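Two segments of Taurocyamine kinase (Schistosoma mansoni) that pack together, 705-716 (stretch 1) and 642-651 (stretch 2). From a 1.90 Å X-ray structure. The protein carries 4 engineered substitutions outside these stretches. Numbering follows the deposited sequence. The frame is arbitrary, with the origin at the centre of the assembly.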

ATOM      1  N   GLY A 705      -5.670 -40.157   5.874  1.00 31.34           N
ATOM      2  CA  GLY A 705      -4.714 -39.485   6.732  1.00 34.05           C
ATOM      3  C   GLY A 705      -5.316 -38.991   8.038  1.00 36.79           C
ATOM      4  O   GLY A 705      -4.676 -39.046   9.089  1.00 39.23           O
ATOM      5  N   VAL A 706      -6.549 -38.500   7.973  1.00 35.00           N
ATOM      6  CA  VAL A 706      -7.213 -37.962   9.150  1.00 34.20           C
ATOM      7  C   VAL A 706      -7.698 -39.111  10.027  1.00 38.70           C
ATOM      8  O   VAL A 706      -7.624 -39.033  11.252  1.00 39.77           O
ATOM      9  CB  VAL A 706      -8.385 -37.024   8.757  1.00 33.25           C
ATOM     10  CG1 VAL A 706      -9.284 -36.714   9.956  1.00 29.95           C
ATOM     11  CG2 VAL A 706      -7.839 -35.733   8.133  1.00 24.91           C
ATOM     12  N   ALA A 707      -8.166 -40.184   9.395  1.00 35.59           N
ATOM     13  CA  ALA A 707      -8.586 -41.388  10.119  1.00 41.39           C
ATOM     14  C   ALA A 707      -7.431 -41.996  10.906  1.00 42.74           C
ATOM     15  O   ALA A 707      -7.607 -42.471  12.029  1.00 42.13           O
ATOM     16  CB  ALA A 707      -9.163 -42.412   9.158  1.00 39.83           C
ATOM     17  N   LYS A 708      -6.248 -41.984  10.301  1.00 40.60           N
ATOM     18  CA  LYS A 708      -5.037 -42.401  10.989  1.00 44.61           C
ATOM     19  C   LYS A 708      -4.758 -41.539  12.202  1.00 50.07           C
ATOM     20  O   LYS A 708      -4.564 -42.053  13.296  1.00 52.98           O
ATOM     21  CB  LYS A 708      -3.833 -42.362  10.049  1.00 49.89           C
ATOM     22  CG  LYS A 708      -3.230 -43.741   9.834  1.00 56.90           C
ATOM     23  CD  LYS A 708      -2.090 -44.005  10.821  1.00 55.92           C
ATOM     24  CE  LYS A 708      -2.412 -45.225  11.697  1.00 56.47           C
ATOM     25  NZ  LYS A 708      -2.682 -46.422  10.839  1.00 59.28           N
ATOM     26  N   MET A 709      -4.707 -40.229  11.988  1.00 48.84           N
ATOM     27  CA  MET A 709      -4.493 -39.269  13.068  1.00 51.97           C
ATOM     28  C   MET A 709      -5.438 -39.481  14.245  1.00 51.61           C
ATOM     29  O   MET A 709      -5.009 -39.499  15.397  1.00 57.08           O
ATOM     30  CB  MET A 709      -4.652 -37.840  12.550  1.00 47.32           C
ATOM     31  CG  MET A 709      -3.500 -37.363  11.706  1.00 54.72           C
ATOM     32  SD  MET A 709      -3.593 -35.597  11.376  1.00 58.07           S
ATOM     33  CE  MET A 709      -2.191 -35.416  10.291  1.00 53.16           C
ATOM     34  N   ILE A 710      -6.725 -39.629  13.948  1.00 47.96           N
ATOM     35  CA  ILE A 710      -7.732 -39.795  14.987  1.00 54.71           C
ATOM     36  C   ILE A 710      -7.486 -41.084  15.759  1.00 58.44           C
ATOM     37  O   ILE A 710      -7.505 -41.085  16.984  1.00 60.97           O
ATOM     38  CB  ILE A 710      -9.162 -39.796  14.404  1.00 48.86           C
ATOM     39  CG1 ILE A 710      -9.528 -38.391  13.908  1.00 41.75           C
ATOM     40  CG2 ILE A 710     -10.160 -40.254  15.447  1.00 49.08           C
ATOM     41  CD1 ILE A 710     -10.944 -38.267  13.374  1.00 39.35           C
ATOM     42  N   GLU A 711      -7.224 -42.175  15.050  1.00 55.94           N
ATOM     43  CA  GLU A 711      -6.975 -43.428  15.744  1.00 63.67           C
ATOM     44  C   GLU A 711      -5.624 -43.413  16.464  1.00 64.30           C
ATOM     45  O   GLU A 711      -5.439 -44.122  17.452  1.00 67.61           O
ATOM     46  CB  GLU A 711      -7.069 -44.612  14.783  1.00 55.49           C
ATOM     47  CG  GLU A 711      -8.376 -45.355  14.938  1.00 53.12           C
ATOM     48  CD  GLU A 711      -8.389 -46.211  16.182  1.00 60.29           C
ATOM     49  OE1 GLU A 711      -7.360 -46.251  16.887  1.00 63.87           O
ATOM     50  OE2 GLU A 711      -9.444 -46.800  16.492  1.00 64.45           O
ATOM     51  N   ILE A 712      -4.685 -42.604  15.981  1.00 62.96           N
ATOM     52  CA  ILE A 712      -3.436 -42.403  16.707  1.00 65.37           C
ATOM     53  C   ILE A 712      -3.732 -41.659  18.000  1.00 71.64           C
ATOM     54  O   ILE A 712      -3.198 -41.999  19.052  1.00 76.66           O
ATOM     55  CB  ILE A 712      -2.386 -41.613  15.888  1.00 65.19           C
ATOM     56  CG1 ILE A 712      -1.886 -42.440  14.697  1.00 67.36           C
ATOM     57  CG2 ILE A 712      -1.215 -41.193  16.769  1.00 66.08           C
ATOM     58  CD1 ILE A 712      -1.342 -43.785  15.080  1.00 65.70           C
ATOM     59  N   GLU A 713      -4.603 -40.657  17.908  1.00 68.93           N
ATOM     60  CA  GLU A 713      -4.930 -39.777  19.028  1.00 75.66           C
ATOM     61  C   GLU A 713      -5.508 -40.500  20.241  1.00 75.29           C
ATOM     62  O   GLU A 713      -5.083 -40.242  21.357  1.00 77.26           O
ATOM     63  CB  GLU A 713      -5.906 -38.686  18.561  1.00 73.69           C
ATOM     64  CG  GLU A 713      -6.371 -37.688  19.627  1.00 75.54           C
ATOM     65  CD  GLU A 713      -5.274 -36.782  20.149  1.00 79.02           C
ATOM     66  OE1 GLU A 713      -4.154 -36.780  19.595  1.00 96.25           O
ATOM     67  OE2 GLU A 713      -5.552 -36.047  21.116  1.00 97.38           O
ATOM     68  N   LYS A 714      -6.483 -41.384  20.028  1.00 71.33           N
ATOM     69  CA  LYS A 714      -7.087 -42.143  21.126  1.00 78.46           C
ATOM     70  C   LYS A 714      -6.031 -43.059  21.734  1.00 79.49           C
ATOM     71  O   LYS A 714      -6.112 -43.425  22.909  1.00 77.43           O
ATOM     72  CB  LYS A 714      -8.298 -42.970  20.662  1.00 74.09           C
ATOM     73  CG  LYS A 714      -8.291 -43.292  19.191  1.00 71.33           C
ATOM     74  CD  LYS A 714      -9.521 -44.036  18.631  1.00 68.96           C
ATOM     75  CE  LYS A 714     -10.795 -43.200  18.543  1.00 65.20           C
ATOM     76  NZ  LYS A 714     -11.853 -43.957  17.790  1.00 64.47           N
ATOM     77  N   GLY A 715      -5.027 -43.401  20.931  1.00 79.20           N
ATOM     78  CA  GLY A 715      -3.933 -44.246  21.376  1.00 80.78           C
ATOM     79  C   GLY A 715      -3.079 -43.631  22.471  1.00 82.47           C
ATOM     80  O   GLY A 715      -2.458 -44.354  23.244  1.00 87.11           O
ATOM     81  N   LEU A 716      -3.062 -42.304  22.559  1.00 81.52           N
ATOM     82  CA  LEU A 716      -2.255 -41.609  23.565  1.00 85.60           C
ATOM     83  C   LEU A 716      -3.024 -41.350  24.867  1.00 86.92           C
ATOM     84  O   LEU A 716      -2.652 -40.509  25.696  1.00 86.00           O
ATOM     85  CB  LEU A 716      -1.739 -40.289  22.996  1.00 83.93           C
ATOM     86  CG  LEU A 716      -0.946 -40.431  21.694  1.00 82.24           C
ATOM     87  CD1 LEU A 716      -0.714 -39.077  21.040  1.00 77.69           C
ATOM     88  CD2 LEU A 716       0.375 -41.149  21.928  1.00 84.87           C
ATOM     89  OXT LEU A 716      -4.050 -41.980  25.118  1.00 86.54           O
TER
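Stretch 2 (642-651) SVLLKIPKLS

Stretch 2 runs alongside the C-terminal helix in the same direction. Its first half, 642-646, is the end of a β-strand whose axis makes an angle of only 11° with that of helix 705-715 and approaches it to 10.2 Å, a spacing bridged by side chains from both elements. The strand ends at Lys646; after Ile647 the backbone takes up helical angles at Pro648 and Lys649 and enters a 3-10 segment at Leu650. The backbones draw together along the way: the CA atoms of Val706 and Val643 are 8.2 Å apart, those of Glu713 and Leu650 only 5.8 Å.

Glu713 covers the most surface of any helix residue and holds this closer end. Its CA-to-CB bond points sideways, but chi1 near 180° (t) and chi2 of 67° (p) bring the carboxylate onto the turn, where it accepts two backbone hydrogen bonds, from Lys649 N to Glu713 OE2 (2.9 Å) and from Leu650 N to Glu713 OE1 (2.8 Å). Each oxygen thus serves one of two consecutive amides. The turn is also braced internally, with Ser651 N donating to Ile647 O at 3.1 Å.

Lys649 contributes the largest area of stretch 2. Besides the amide bonded to Glu713, the aliphatic part of its side chain lies on Leu716, with Lys649 CG 3.6 Å from Leu716 CB, beside the chain terminus. Leu650, nearly as extensive, sets its CD2 4.3 Å from Met709 CG and its CD1 4.3 Å from Ile712 CG2, while Leu716 CD1 reaches to 4.2 Å from Leu650 CB.

Along the strand the contact is wholly apolar. Val643 and Leu645, alternate residues, both point toward the helix. Val643 CG2 meets Val706 CG2 at 3.7 Å; Leu645 places CD2 3.8 Å from Met709 SD and CD1 4.0 Å from Ile710 CG1, so that Leu645 touches two successive helix residues.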

ATOM      1  N   SER A 642     -10.271 -30.526   3.561  1.00 21.92           N
ATOM      2  CA  SER A 642      -9.663 -30.220   4.832  1.00 19.35           C
ATOM      3  C   SER A 642     -10.619 -30.435   5.980  1.00 22.81           C
ATOM      4  O   SER A 642     -11.836 -30.500   5.788  1.00 22.35           O
ATOM      5  CB  SER A 642      -9.148 -28.778   4.834  1.00 21.25           C
ATOM      6  OG  SER A 642     -10.220 -27.859   4.786  1.00 22.17           O
ATOM      7  N   VAL A 643     -10.053 -30.568   7.174  1.00 23.94           N
ATOM      8  CA  VAL A 643     -10.836 -30.626   8.404  1.00 24.60           C
ATOM      9  C   VAL A 643     -10.225 -29.727   9.455  1.00 25.09           C
ATOM     10  O   VAL A 643      -9.016 -29.510   9.478  1.00 28.85           O
ATOM     11  CB  VAL A 643     -10.929 -32.064   8.991  1.00 24.77           C
ATOM     12  CG1 VAL A 643     -11.757 -32.962   8.093  1.00 25.95           C
ATOM     13  CG2 VAL A 643      -9.533 -32.648   9.246  1.00 24.51           C
ATOM     14  N   LEU A 644     -11.074 -29.206  10.330  1.00 28.09           N
ATOM     15  CA  LEU A 644     -10.597 -28.580  11.545  1.00 32.85           C
ATOM     16  C   LEU A 644     -10.541 -29.670  12.622  1.00 33.93           C
ATOM     17  O   LEU A 644     -11.577 -30.124  13.114  1.00 33.12           O
ATOM     18  CB  LEU A 644     -11.506 -27.422  11.948  1.00 33.62           C
ATOM     19  CG  LEU A 644     -10.895 -26.414  12.913  1.00 39.58           C
ATOM     20  CD1 LEU A 644      -9.456 -26.120  12.515  1.00 34.53           C
ATOM     21  CD2 LEU A 644     -11.721 -25.152  12.900  1.00 38.69           C
ATOM     22  N   LEU A 645      -9.326 -30.105  12.957  1.00 33.70           N
ATOM     23  CA  LEU A 645      -9.129 -31.295  13.786  1.00 35.02           C
ATOM     24  C   LEU A 645      -8.594 -30.987  15.191  1.00 37.69           C
ATOM     25  O   LEU A 645      -7.588 -30.283  15.349  1.00 37.68           O
ATOM     26  CB  LEU A 645      -8.181 -32.264  13.076  1.00 33.48           C
ATOM     27  CG  LEU A 645      -7.975 -33.656  13.682  1.00 36.05           C
ATOM     28  CD1 LEU A 645      -9.265 -34.454  13.655  1.00 37.04           C
ATOM     29  CD2 LEU A 645      -6.866 -34.400  12.951  1.00 36.30           C
ATOM     30  N   LYS A 646      -9.265 -31.529  16.204  1.00 36.23           N
ATOM     31  CA  LYS A 646      -8.793 -31.415  17.588  1.00 42.83           C
ATOM     32  C   LYS A 646      -7.967 -32.629  17.999  1.00 42.89           C
ATOM     33  O   LYS A 646      -8.502 -33.710  18.232  1.00 44.95           O
ATOM     34  CB  LYS A 646      -9.966 -31.244  18.552  1.00 43.22           C
ATOM     35  CG  LYS A 646     -10.858 -30.062  18.230  1.00 47.19           C
ATOM     36  CD  LYS A 646     -11.826 -29.785  19.361  1.00 41.34           C
ATOM     37  CE  LYS A 646     -12.661 -31.003  19.669  1.00 45.59           C
ATOM     38  NZ  LYS A 646     -13.705 -30.702  20.684  1.00 57.74           N
ATOM     39  N   ILE A 647      -6.658 -32.443  18.077  1.00 45.36           N
ATOM     40  CA  ILE A 647      -5.772 -33.504  18.526  1.00 58.11           C
ATOM     41  C   ILE A 647      -4.778 -32.986  19.571  1.00 56.90           C
ATOM     42  O   ILE A 647      -3.593 -32.838  19.289  1.00 60.00           O
ATOM     43  CB  ILE A 647      -5.015 -34.148  17.334  1.00 57.44           C
ATOM     44  CG1 ILE A 647      -4.470 -33.082  16.382  1.00 49.41           C
ATOM     45  CG2 ILE A 647      -5.930 -35.078  16.565  1.00 54.42           C
ATOM     46  CD1 ILE A 647      -3.613 -33.651  15.275  1.00 55.87           C
ATOM     47  N   PRO A 648      -5.268 -32.715  20.793  1.00 57.51           N
ATOM     48  CA  PRO A 648      -4.451 -32.154  21.876  1.00 59.51           C
ATOM     49  C   PRO A 648      -3.229 -33.013  22.199  1.00 67.71           C
ATOM     50  O   PRO A 648      -2.129 -32.481  22.412  1.00 67.11           O
ATOM     51  CB  PRO A 648      -5.418 -32.129  23.065  1.00 54.96           C
ATOM     52  CG  PRO A 648      -6.759 -32.090  22.455  1.00 55.84           C
ATOM     53  CD  PRO A 648      -6.654 -32.938  21.230  1.00 56.65           C
ATOM     54  N   LYS A 649      -3.420 -34.329  22.210  1.00 69.10           N
ATOM     55  CA  LYS A 649      -2.354 -35.240  22.571  1.00 69.13           C
ATOM     56  C   LYS A 649      -1.275 -35.218  21.506  1.00 70.67           C
ATOM     57  O   LYS A 649      -0.125 -34.889  21.780  1.00 70.40           O
ATOM     58  CB  LYS A 649      -2.879 -36.661  22.732  1.00 75.62           C
ATOM     59  CG  LYS A 649      -2.962 -37.163  24.183  1.00 78.12           C
ATOM     60  CD  LYS A 649      -4.262 -37.904  24.373  1.00 78.11           C
ATOM     61  CE  LYS A 649      -4.842 -37.814  25.763  1.00 84.00           C
ATOM     62  NZ  LYS A 649      -6.330 -37.903  25.711  1.00 85.88           N
ATOM     63  N   LEU A 650      -1.658 -35.604  20.291  1.00 71.12           N
ATOM     64  CA  LEU A 650      -0.719 -35.805  19.195  1.00 70.77           C
ATOM     65  C   LEU A 650       0.051 -34.537  18.828  1.00 70.63           C
ATOM     66  O   LEU A 650       1.218 -34.611  18.436  1.00 71.89           O
ATOM     67  CB  LEU A 650      -1.465 -36.340  17.973  1.00 69.76           C
ATOM     68  CG  LEU A 650      -0.733 -36.400  16.634  1.00 70.46           C
ATOM     69  CD1 LEU A 650       0.526 -37.249  16.722  1.00 75.04           C
ATOM     70  CD2 LEU A 650      -1.678 -36.966  15.598  1.00 67.12           C
ATOM     71  N   SER A 651      -0.588 -33.378  18.969  1.00 66.98           N
ATOM     72  CA  SER A 651       0.081 -32.108  18.697  1.00 67.48           C
ATOM     73  C   SER A 651       1.186 -31.836  19.717  1.00 69.60           C
ATOM     74  O   SER A 651       1.982 -30.913  19.542  1.00 68.26           O
ATOM     75  CB  SER A 651      -0.926 -30.953  18.683  1.00 65.61           C
ATOM     76  OG  SER A 651      -1.922 -31.113  19.677  1.00 66.05           O
TER